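Local structure of vacuolar protein sorting 29 (Cryptosporidium parvum, 2A22) at residues 30-36 with 166-172. The protein probably takes part in vacuolar protein sorting and transport, as a VPS29-family protein with a calcineurin-like phosphoesterase fold. Numbering follows the deposited sequence.
Sequences LIGDLKI and PGTATGA
Three successive carbonyls, those of Gly32, Asp33 and Leu34, each receive a hydrogen bond from the loop 166-172. Ala169 N donates to Gly32 O over 3.0 Å, almost head-on to the carbonyl (C=O...N 176°). The next two bonds come from threonine hydroxyls, both tilted out of the carbonyl plane: Thr168 OG1 lies 2.7 Å from Asp33 O, and Thr170 OG1 approaches Leu34 O to 2.5 Å at a more bent angle of 125°. Thr170 OG1 also accepts from Ala172 N, forming an ST turn. The chi1 of Thr170, 55°, sets OG1 between the backbone N and carbonyl carbon and turns CG2 onto Leu34 CB and Ile36 CD1. Thr168 OG1 in turn receives weak bonds from Thr170 N and Gly171 N.

Two waters link Gly167 O to residues 32-33. Water 1 accepts from Gly32 N and lies within hydrogen-bonding distance of Gly167 O; water 2 sits between Gly167 O and Asp33 OD2, 2.6 Å from Asp33 OD2. The carboxylate is further held by His149 N at OD2 and, weakly, by Asn64 ND2 at OD1; it also touches His120, beside a possible vacant metal site consistent with the phosphoesterase fold. Lys35 NZ bonds to His151 NE2.

Apolar contacts flank these bonds: Ala169 CB lies 3.6 Å from Ile31 CG1 and also meets Leu34 CD1. Pro166 lays its ring against Leu30 and Ile31 N, CB 3.3 Å from Leu30 O. The contact thus ties the end of strand 26-31 to the loop following strand 161-165, bridging the two sheets, while Leu34 and Ile36 rest on Tyr70 of helix 68-77 and Leu30 meets strands 58-61 and 183-190.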
loop_
_atom_site.group_PDB
_atom_site.type_symbol
_atom_site.label_atom_id
_atom_site.label_comp_id
_atom_site.label_asym_id
_atom_site.label_seq_id
_atom_site.Cartn_x
_atom_site.Cartn_y
_atom_site.Cartn_z
ATOM N N LEU A 30 -2.010 -3.986 -1.439
ATOM C CA LEU A 30 -1.278 -2.716 -1.258
ATOM C C LEU A 30 -2.310 -1.635 -1.003
ATOM O O LEU A 30 -3.221 -1.421 -1.826
ATOM C CB LEU A 30 -0.439 -2.386 -2.499
ATOM C CG LEU A 30 0.366 -3.562 -3.101
ATOM C CD1 LEU A 30 1.126 -3.141 -4.358
ATOM C CD2 LEU A 30 1.345 -4.085 -2.051
ATOM N N ILE A 31 -2.192 -0.973 0.150
ATOM C CA ILE A 31 -3.275 -0.130 0.659
ATOM C C ILE A 31 -2.686 0.904 1.634
ATOM O O ILE A 31 -1.644 0.654 2.259
ATOM C CB ILE A 31 -4.402 -1.040 1.271
ATOM C CG1 ILE A 31 -5.721 -0.292 1.384
ATOM C CG2 ILE A 31 -3.919 -1.791 2.580
ATOM C CD1 ILE A 31 -6.904 -1.166 1.802
ATOM N N GLY A 32 -3.278 2.091 1.706
ATOM C CA GLY A 32 -2.887 3.040 2.739
ATOM C C GLY A 32 -3.626 4.377 2.655
ATOM O O GLY A 32 -4.593 4.529 1.895
ATOM N N ASP A 33 -3.188 5.330 3.482
ATOM C CA ASP A 33 -3.706 6.706 3.448
ATOM C C ASP A 33 -5.215 6.696 3.601
ATOM O O ASP A 33 -5.931 7.371 2.831
ATOM C CB ASP A 33 -3.264 7.388 2.149
ATOM C CG ASP A 33 -1.772 7.709 2.161
ATOM O OD1 ASP A 33 -1.328 8.360 3.134
ATOM O OD2 ASP A 33 -1.047 7.302 1.232
ATOM N N LEU A 34 -5.669 5.880 4.562
ATOM C CA LEU A 34 -7.066 5.788 4.983
ATOM C C LEU A 34 -7.489 7.071 5.659
ATOM O O LEU A 34 -8.561 7.599 5.368
ATOM C CB LEU A 34 -7.294 4.603 5.941
ATOM C CG LEU A 34 -7.364 3.178 5.363
ATOM C CD1 LEU A 34 -6.020 2.683 4.778
ATOM C CD2 LEU A 34 -7.833 2.224 6.475
ATOM N N LYS A 35 -6.649 7.565 6.562
ATOM C CA LYS A 35 -6.927 8.825 7.261
ATOM C C LYS A 35 -8.290 8.817 7.976
ATOM O O LYS A 35 -9.007 9.816 7.993
ATOM C CB LYS A 35 -6.788 10.020 6.307
ATOM C CG LYS A 35 -5.340 10.313 6.042
ATOM C CD LYS A 35 -5.122 11.303 4.938
ATOM C CE LYS A 35 -3.664 11.166 4.483
ATOM N NZ LYS A 35 -3.144 12.341 3.765
ATOM N N ILE A 36 -8.630 7.664 8.537
ATOM C CA ILE A 36 -9.808 7.497 9.393
ATOM C C ILE A 36 -9.370 7.763 10.827
ATOM O O ILE A 36 -8.320 7.260 11.238
ATOM C CB ILE A 36 -10.392 6.043 9.279
ATOM C CG1 ILE A 36 -10.782 5.736 7.826
ATOM C CG2 ILE A 36 -11.590 5.882 10.150
ATOM C CD1 ILE A 36 -11.251 4.309 7.602
ATOM N N PRO A 166 -0.517 2.943 -4.012
ATOM C CA PRO A 166 -1.876 2.447 -4.055
ATOM C C PRO A 166 -2.922 3.546 -3.883
ATOM O O PRO A 166 -4.115 3.266 -4.006
ATOM C CB PRO A 166 -1.910 1.459 -2.884
ATOM C CG PRO A 166 -0.988 2.020 -1.906
ATOM C CD PRO A 166 0.143 2.581 -2.741
ATOM N N GLY A 167 -2.471 4.793 -3.665
ATOM C CA GLY A 167 -3.365 5.922 -3.460
ATOM C C GLY A 167 -4.015 5.885 -2.093
ATOM O O GLY A 167 -3.562 5.143 -1.184
ATOM N N THR A 168 -5.067 6.689 -1.934
ATOM C CA THR A 168 -5.842 6.695 -0.666
ATOM C C THR A 168 -6.954 5.663 -0.756
ATOM O O THR A 168 -7.774 5.715 -1.669
ATOM C CB THR A 168 -6.449 8.103 -0.340
ATOM O OG1 THR A 168 -7.432 7.963 0.678
ATOM C CG2 THR A 168 -7.094 8.779 -1.590
ATOM N N ALA A 169 -6.984 4.714 0.173
ATOM C CA ALA A 169 -8.017 3.679 0.176
ATOM C C ALA A 169 -9.433 4.234 0.404
ATOM O O ALA A 169 -10.414 3.580 0.076
ATOM C CB ALA A 169 -7.717 2.662 1.280
ATOM N N THR A 170 -9.530 5.375 1.083
ATOM C CA THR A 170 -10.831 5.934 1.509
ATOM C C THR A 170 -11.318 7.099 0.623
ATOM O O THR A 170 -12.487 7.486 0.684
ATOM C CB THR A 170 -10.777 6.441 2.979
ATOM O OG1 THR A 170 -9.701 7.392 3.144
ATOM C CG2 THR A 170 -10.610 5.267 3.942
ATOM N N GLY A 171 -10.416 7.661 -0.178
ATOM C CA GLY A 171 -10.721 8.900 -0.883
ATOM C C GLY A 171 -10.639 10.145 -0.003
ATOM O O GLY A 171 -11.117 11.221 -0.396
ATOM N N ALA A 172 -10.032 10.005 1.173
ATOM C CA ALA A 172 -9.734 11.137 2.058
ATOM C C ALA A 172 -8.984 12.215 1.290
ATOM O O ALA A 172 -8.154 11.897 0.410
ATOM C CB ALA A 172 -8.910 10.673 3.273
HETATM O O HOH W 1 -4.721 2.578 -0.793
HETATM O O HOH W 2 -1.046 4.951 0.135
#